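Long-range contacts in bromodomain protein, putative (Plasmodium falciparum 3D7, PDB 4PY6), which probably recognises acetylated lysines through its bromodomain, the part of a larger malaria-parasite protein described here: residues 25-30 / 127-132; 66-71 / 91-96. One frame throughout, in Å; residues are numbered along the deposited sequence.

Interaction 1 of 2, residues 25-30 / 127-132; sequences KILRDN and FLWNKW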
loop_
_atom_site.group_PDB
_atom_site.type_symbol
_atom_site.label_atom_id
_atom_site.label_comp_id
_atom_site.label_asym_id
_atom_site.label_seq_id
_atom_site.Cartn_x
_atom_site.Cartn_y
_atom_site.Cartn_z
ATOM N N LYS A 25 11.723 9.919 -15.277
ATOM C CA LYS A 25 10.351 9.787 -15.783
ATOM C C LYS A 25 9.647 8.552 -15.204
ATOM O O LYS A 25 8.442 8.610 -14.946
ATOM C CB LYS A 25 10.337 9.732 -17.319
ATOM C CG LYS A 25 10.485 11.087 -17.991
ATOM C CD LYS A 25 10.555 10.954 -19.504
ATOM C CE LYS A 25 10.701 12.291 -20.185
ATOM N NZ LYS A 25 10.910 12.142 -21.648
ATOM N N ILE A 26 10.396 7.436 -15.020
ATOM C CA ILE A 26 9.887 6.179 -14.452
ATOM C C ILE A 26 9.515 6.399 -12.976
ATOM O O ILE A 26 8.452 5.953 -12.547
ATOM C CB ILE A 26 10.873 4.979 -14.659
ATOM C CG1 ILE A 26 11.164 4.739 -16.159
ATOM C CG2 ILE A 26 10.341 3.687 -13.999
ATOM C CD1 ILE A 26 12.529 4.088 -16.466
ATOM N N LEU A 27 10.367 7.120 -12.222
ATOM C CA LEU A 27 10.114 7.424 -10.807
ATOM C C LEU A 27 8.906 8.338 -10.645
ATOM O O LEU A 27 8.114 8.145 -9.724
ATOM C CB LEU A 27 11.344 8.062 -10.131
ATOM C CG LEU A 27 12.673 7.314 -10.218
ATOM C CD1 LEU A 27 13.788 8.139 -9.643
ATOM C CD2 LEU A 27 12.610 5.967 -9.541
ATOM N N ARG A 28 8.757 9.312 -11.559
ATOM C CA ARG A 28 7.672 10.288 -11.568
ATOM C C ARG A 28 6.312 9.679 -11.909
ATOM O O ARG A 28 5.361 9.890 -11.159
ATOM C CB ARG A 28 8.015 11.449 -12.521
ATOM C CG ARG A 28 6.972 12.568 -12.586
ATOM C CD ARG A 28 7.237 13.523 -13.736
ATOM N NE ARG A 28 7.063 12.883 -15.043
ATOM C CZ ARG A 28 7.343 13.459 -16.207
ATOM N NH1 ARG A 28 7.814 14.700 -16.247
ATOM N NH2 ARG A 28 7.157 12.800 -17.342
ATOM N N ASP A 29 6.217 8.950 -13.035
ATOM C CA ASP A 29 4.960 8.391 -13.540
ATOM C C ASP A 29 4.585 6.982 -13.081
ATOM O O ASP A 29 3.393 6.681 -12.988
ATOM C CB ASP A 29 4.913 8.487 -15.077
ATOM C CG ASP A 29 5.167 9.880 -15.629
ATOM O OD1 ASP A 29 4.481 10.832 -15.185
ATOM O OD2 ASP A 29 6.033 10.016 -16.517
ATOM N N ASN A 30 5.576 6.113 -12.832
ATOM C CA ASN A 30 5.311 4.723 -12.451
ATOM C C ASN A 30 5.453 4.411 -10.955
ATOM O O ASN A 30 4.972 3.366 -10.505
ATOM C CB ASN A 30 6.123 3.756 -13.321
ATOM C CG ASN A 30 5.952 3.977 -14.808
ATOM O OD1 ASN A 30 6.765 4.636 -15.460
ATOM N ND2 ASN A 30 4.880 3.448 -15.375
ATOM N N PHE A 127 6.878 -2.210 -3.137
ATOM C CA PHE A 127 6.367 -3.067 -4.211
ATOM C C PHE A 127 6.661 -2.399 -5.553
ATOM O O PHE A 127 7.186 -3.051 -6.453
ATOM C CB PHE A 127 4.853 -3.330 -4.049
ATOM C CG PHE A 127 4.188 -3.979 -5.245
ATOM C CD1 PHE A 127 3.615 -3.204 -6.250
ATOM C CD2 PHE A 127 4.143 -5.361 -5.373
ATOM C CE1 PHE A 127 3.016 -3.802 -7.363
ATOM C CE2 PHE A 127 3.539 -5.958 -6.485
ATOM C CZ PHE A 127 2.974 -5.175 -7.468
ATOM N N LEU A 128 6.314 -1.099 -5.674
ATOM C CA LEU A 128 6.508 -0.289 -6.877
ATOM C C LEU A 128 7.979 -0.114 -7.234
ATOM O O LEU A 128 8.313 -0.068 -8.419
ATOM C CB LEU A 128 5.804 1.074 -6.753
ATOM C CG LEU A 128 4.270 1.050 -6.814
ATOM C CD1 LEU A 128 3.685 2.325 -6.246
ATOM C CD2 LEU A 128 3.765 0.815 -8.234
ATOM N N TRP A 129 8.859 -0.043 -6.214
ATOM C CA TRP A 129 10.305 0.070 -6.409
ATOM C C TRP A 129 10.865 -1.264 -6.905
ATOM O O TRP A 129 11.696 -1.263 -7.806
ATOM C CB TRP A 129 11.014 0.524 -5.123
ATOM C CG TRP A 129 12.501 0.672 -5.276
ATOM C CD1 TRP A 129 13.454 -0.242 -4.939
ATOM C CD2 TRP A 129 13.197 1.789 -5.845
ATOM N NE1 TRP A 129 14.703 0.239 -5.253
ATOM C CE2 TRP A 129 14.576 1.486 -5.807
ATOM C CE3 TRP A 129 12.790 3.027 -6.374
ATOM C CZ2 TRP A 129 15.553 2.375 -6.275
ATOM C CZ3 TRP A 129 13.760 3.907 -6.833
ATOM C CH2 TRP A 129 15.121 3.576 -6.789
ATOM N N ASN A 130 10.398 -2.390 -6.329
ATOM C CA ASN A 130 10.823 -3.743 -6.701
ATOM C C ASN A 130 10.372 -4.116 -8.118
ATOM O O ASN A 130 11.128 -4.754 -8.853
ATOM C CB ASN A 130 10.305 -4.766 -5.688
ATOM C CG ASN A 130 11.390 -5.597 -5.047
ATOM O OD1 ASN A 130 11.578 -6.774 -5.374
ATOM N ND2 ASN A 130 12.118 -5.007 -4.104
ATOM N N LYS A 131 9.147 -3.706 -8.494
ATOM C CA LYS A 131 8.536 -3.942 -9.803
ATOM C C LYS A 131 9.285 -3.177 -10.912
ATOM O O LYS A 131 9.435 -3.701 -12.016
ATOM C CB LYS A 131 7.053 -3.516 -9.760
ATOM C CG LYS A 131 6.244 -3.806 -11.020
ATOM C CD LYS A 131 4.939 -3.021 -11.023
ATOM C CE LYS A 131 4.295 -2.954 -12.388
ATOM N NZ LYS A 131 3.661 -4.242 -12.776
ATOM N N TRP A 132 9.760 -1.954 -10.608
ATOM C CA TRP A 132 10.429 -1.091 -11.579
ATOM C C TRP A 132 11.961 -0.978 -11.512
ATOM O O TRP A 132 12.542 -0.438 -12.456
ATOM C CB TRP A 132 9.766 0.293 -11.607
ATOM C CG TRP A 132 8.368 0.272 -12.143
ATOM C CD1 TRP A 132 7.218 0.155 -11.422
ATOM C CD2 TRP A 132 7.977 0.322 -13.521
ATOM N NE1 TRP A 132 6.131 0.149 -12.263
ATOM C CE2 TRP A 132 6.568 0.245 -13.559
ATOM C CE3 TRP A 132 8.683 0.427 -14.732
ATOM C CZ2 TRP A 132 5.847 0.285 -14.759
ATOM C CZ3 TRP A 132 7.967 0.466 -15.921
ATOM C CH2 TRP A 132 6.568 0.397 -15.927
HETATM O O HOH W 1 3.720 1.349 -11.893
#
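A single water joins N30 to W132: it donates to the backbone O of N30 at 2.7 Å and accepts from the indole NE1 of W132, also at 2.7 Å. This pair of bonds ties the N-H of the indole to a carbonyl on the facing helix, and L128 CD2 packs against the same N30 O at 3.6 Å.

The rest of N30 lies on the indole. Its CB sits over the five-membered ring, 3.8 Å from the centroid and 20° off the normal, a CH-pi contact. From there the carboxamide lies stacked over the CZ2-CH2 rim of the six-membered ring, its plane 29° from that of the indole, with ND2 3.4 Å from W132 CZ2. The first torsion of N30 sets CG beside the backbone N and over this rim. I26 adds CG2 on the same side, meeting W132 CE3 obliquely at 3.7 Å. One turn before W132, W129 offers CZ3 to L27 CD2 at 3.6 Å.

The N30-W132 stack, two apolar contacts and a water bridge join helix 22-32 to helix 112-138, pairing the first and last helices (Z and C) of the left-handed four-helix bromodomain bundle. The axes of the two short segments come within 11.3 Å, at 135° between their directions. Around them, F90 of helix 87-104 touches both L27 and W129, L79 of helix 72-81 packs on L27, and M123 of the second subunit reaches L128.

Interaction 2 of 2, residues 66-71 / 91-96; sequences IKKPMD and YHDMKL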
loop_
_atom_site.group_PDB
_atom_site.type_symbol
_atom_site.label_atom_id
_atom_site.label_comp_id
_atom_site.label_asym_id
_atom_site.label_seq_id
_atom_site.Cartn_x
_atom_site.Cartn_y
_atom_site.Cartn_z
ATOM N N ILE A 66 13.085 16.163 14.073
ATOM C CA ILE A 66 13.306 15.571 12.746
ATOM C C ILE A 66 14.549 16.149 12.065
ATOM O O ILE A 66 14.652 17.365 11.889
ATOM C CB ILE A 66 12.021 15.609 11.858
ATOM C CG1 ILE A 66 10.816 14.882 12.527
ATOM C CG2 ILE A 66 12.268 15.119 10.419
ATOM C CD1 ILE A 66 10.857 13.315 12.606
ATOM N N LYS A 67 15.496 15.257 11.701
ATOM C CA LYS A 67 16.767 15.584 11.042
ATOM C C LYS A 67 16.550 16.158 9.637
ATOM O O LYS A 67 17.138 17.187 9.302
ATOM C CB LYS A 67 17.684 14.348 11.010
ATOM C CG LYS A 67 19.161 14.651 10.783
ATOM C CD LYS A 67 20.028 13.543 11.358
ATOM C CE LYS A 67 21.296 13.322 10.574
ATOM N NZ LYS A 67 21.856 11.964 10.807
ATOM N N LYS A 68 15.706 15.498 8.829
ATOM C CA LYS A 68 15.387 15.930 7.471
ATOM C C LYS A 68 13.898 15.675 7.161
ATOM O O LYS A 68 13.514 14.532 6.887
ATOM C CB LYS A 68 16.320 15.263 6.436
ATOM C CG LYS A 68 16.253 15.881 5.041
ATOM C CD LYS A 68 17.163 15.150 4.067
ATOM C CE LYS A 68 16.982 15.598 2.638
ATOM N NZ LYS A 68 17.666 14.682 1.689
ATOM N N PRO A 69 13.042 16.726 7.224
ATOM C CA PRO A 69 11.617 16.533 6.906
ATOM C C PRO A 69 11.408 16.328 5.408
ATOM O O PRO A 69 11.999 17.045 4.597
ATOM C CB PRO A 69 10.958 17.832 7.396
ATOM C CG PRO A 69 12.038 18.606 8.116
ATOM C CD PRO A 69 13.327 18.138 7.540
ATOM N N MET A 70 10.593 15.327 5.040
ATOM C CA MET A 70 10.325 15.001 3.640
ATOM C C MET A 70 8.831 14.824 3.363
ATOM O O MET A 70 8.070 14.444 4.256
ATOM C CB MET A 70 11.151 13.766 3.211
ATOM C CG MET A 70 11.324 13.599 1.695
ATOM S SD MET A 70 11.791 15.056 0.718
ATOM C CE MET A 70 13.424 15.383 1.355
ATOM N N ASP A 71 8.420 15.132 2.122
ATOM C CA ASP A 71 7.039 15.063 1.634
ATOM C C ASP A 71 7.022 14.852 0.110
ATOM O O ASP A 71 8.067 14.982 -0.534
ATOM C CB ASP A 71 6.273 16.338 2.022
ATOM C CG ASP A 71 7.063 17.593 1.736
ATOM O OD1 ASP A 71 6.940 18.126 0.618
ATOM O OD2 ASP A 71 7.878 17.990 2.600
ATOM N N TYR A 91 14.732 7.068 -3.689
ATOM C CA TYR A 91 14.347 5.933 -2.845
ATOM C C TYR A 91 14.508 6.301 -1.366
ATOM O O TYR A 91 13.587 6.073 -0.580
ATOM C CB TYR A 91 15.185 4.679 -3.209
ATOM C CG TYR A 91 15.027 3.514 -2.255
ATOM C CD1 TYR A 91 14.013 2.577 -2.430
ATOM C CD2 TYR A 91 15.904 3.335 -1.189
ATOM C CE1 TYR A 91 13.849 1.513 -1.544
ATOM C CE2 TYR A 91 15.745 2.279 -0.291
ATOM C CZ TYR A 91 14.719 1.368 -0.476
ATOM O OH TYR A 91 14.563 0.319 0.395
ATOM N N HIS A 92 15.673 6.879 -1.000
ATOM C CA HIS A 92 15.994 7.305 0.363
ATOM C C HIS A 92 15.061 8.400 0.863
ATOM O O HIS A 92 14.674 8.366 2.030
ATOM C CB HIS A 92 17.463 7.743 0.479
ATOM C CG HIS A 92 18.454 6.622 0.358
ATOM N ND1 HIS A 92 19.743 6.849 -0.091
ATOM C CD2 HIS A 92 18.315 5.304 0.633
ATOM C CE1 HIS A 92 20.343 5.670 -0.073
ATOM N NE2 HIS A 92 19.522 4.710 0.353
ATOM N N ASP A 93 14.676 9.345 -0.024
ATOM C CA ASP A 93 13.761 10.445 0.300
ATOM C C ASP A 93 12.329 9.956 0.482
ATOM O O ASP A 93 11.651 10.399 1.409
ATOM C CB ASP A 93 13.839 11.572 -0.746
ATOM C CG ASP A 93 14.895 12.641 -0.488
ATOM O OD1 ASP A 93 15.674 12.493 0.481
ATOM O OD2 ASP A 93 14.926 13.635 -1.241
ATOM N N MET A 94 11.871 9.030 -0.387
ATOM C CA MET A 94 10.530 8.446 -0.301
ATOM C C MET A 94 10.391 7.653 0.996
ATOM O O MET A 94 9.391 7.814 1.692
ATOM C CB MET A 94 10.220 7.563 -1.518
ATOM C CG MET A 94 10.009 8.335 -2.810
ATOM S SD MET A 94 8.411 9.172 -2.928
ATOM C CE MET A 94 7.395 7.848 -3.500
ATOM N N LYS A 95 11.428 6.854 1.352
ATOM C CA LYS A 95 11.484 6.061 2.587
ATOM C C LYS A 95 11.514 6.959 3.827
ATOM O O LYS A 95 10.951 6.593 4.860
ATOM C CB LYS A 95 12.708 5.124 2.588
ATOM C CG LYS A 95 12.581 3.883 1.690
ATOM C CD LYS A 95 11.700 2.767 2.271
ATOM C CE LYS A 95 12.412 1.865 3.253
ATOM N NZ LYS A 95 11.530 0.762 3.725
ATOM N N LEU A 96 12.164 8.135 3.709
ATOM C CA LEU A 96 12.300 9.139 4.764
ATOM C C LEU A 96 10.946 9.689 5.222
ATOM O O LEU A 96 10.772 9.904 6.420
ATOM C CB LEU A 96 13.233 10.265 4.285
ATOM C CG LEU A 96 13.764 11.275 5.301
ATOM C CD1 LEU A 96 14.569 10.599 6.407
ATOM C CD2 LEU A 96 14.630 12.310 4.609
HETATM O O HOH W 2 16.724 15.789 -0.874
#
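K68 reaches across L96 to D93, and each part of its side chain finds a different partner. CB and CG both lie close to one methyl of L96, CD2, and CD passes the same methyl at 3.8 Å, the two side chains crossing at about a right angle. With CG anti to the backbone N (chi1 -168°) and the chain extended beyond it, the lysine carries its CE past the leucine towards the aspartate. At the tip, NZ makes a salt bridge with D93 OD1 at 3.2 Å, using the syn lone pair of that oxygen. A water reinforces the pair, accepting from K68 NZ at 2.9 Å and donating to D93 OD2. That second oxygen is also hydrogen-bonded to the hydroxyl of Y84, so both carboxylate oxygens are engaged.

M70 packs along the same aspartate, from its backbone O to its carboxylate. M70 CG rests against the backbone O of D93 at 3.2 Å; the chain then bends at chi2 (46°) and again at chi3 (65°), bringing CE to 3.5 Å from D93 OD2. M70 CB meets L96 CD2 at 4.0 Å, and this methyl also lies against K68 O, a carbonyl that receives a hydrogen bond from N100 ND2. Beyond M70, D71 N-caps helix 72-81, its OD1 also bonded to T74 OG1.

The sequence proline-methionine-aspartate here is the familiar signature at the end of the bromodomain ZA loop, where the chain enters helix 72-81. The contact fastens that loop to helix 87-104, and the M70 side chain lies about 10 Å from the bound ligand R78, whose pocket, lined by residues such as N105, probably accepts acetyl-lysine, as in other bromodomains.

Interaction 2 is nested inside the long loop that interaction 1 closes, and their centres are about 17 Å apart. Interaction 1 joins the first helix of the bromodomain, 22-32, to the last, 112-138; interaction 2 joins the end of the ZA loop to helix 87-104. Helices 87-104 and 112-138 follow each other in the chain, and they link the two contacts directly: W129 CE2 packs 3.6 Å from Y91 CD1, with the rings at about 45°. Together the contacts illustrate how a four-helix bromodomain is built: one draws the terminal helices together, while the other anchors the loop that contributes to the ligand pocket.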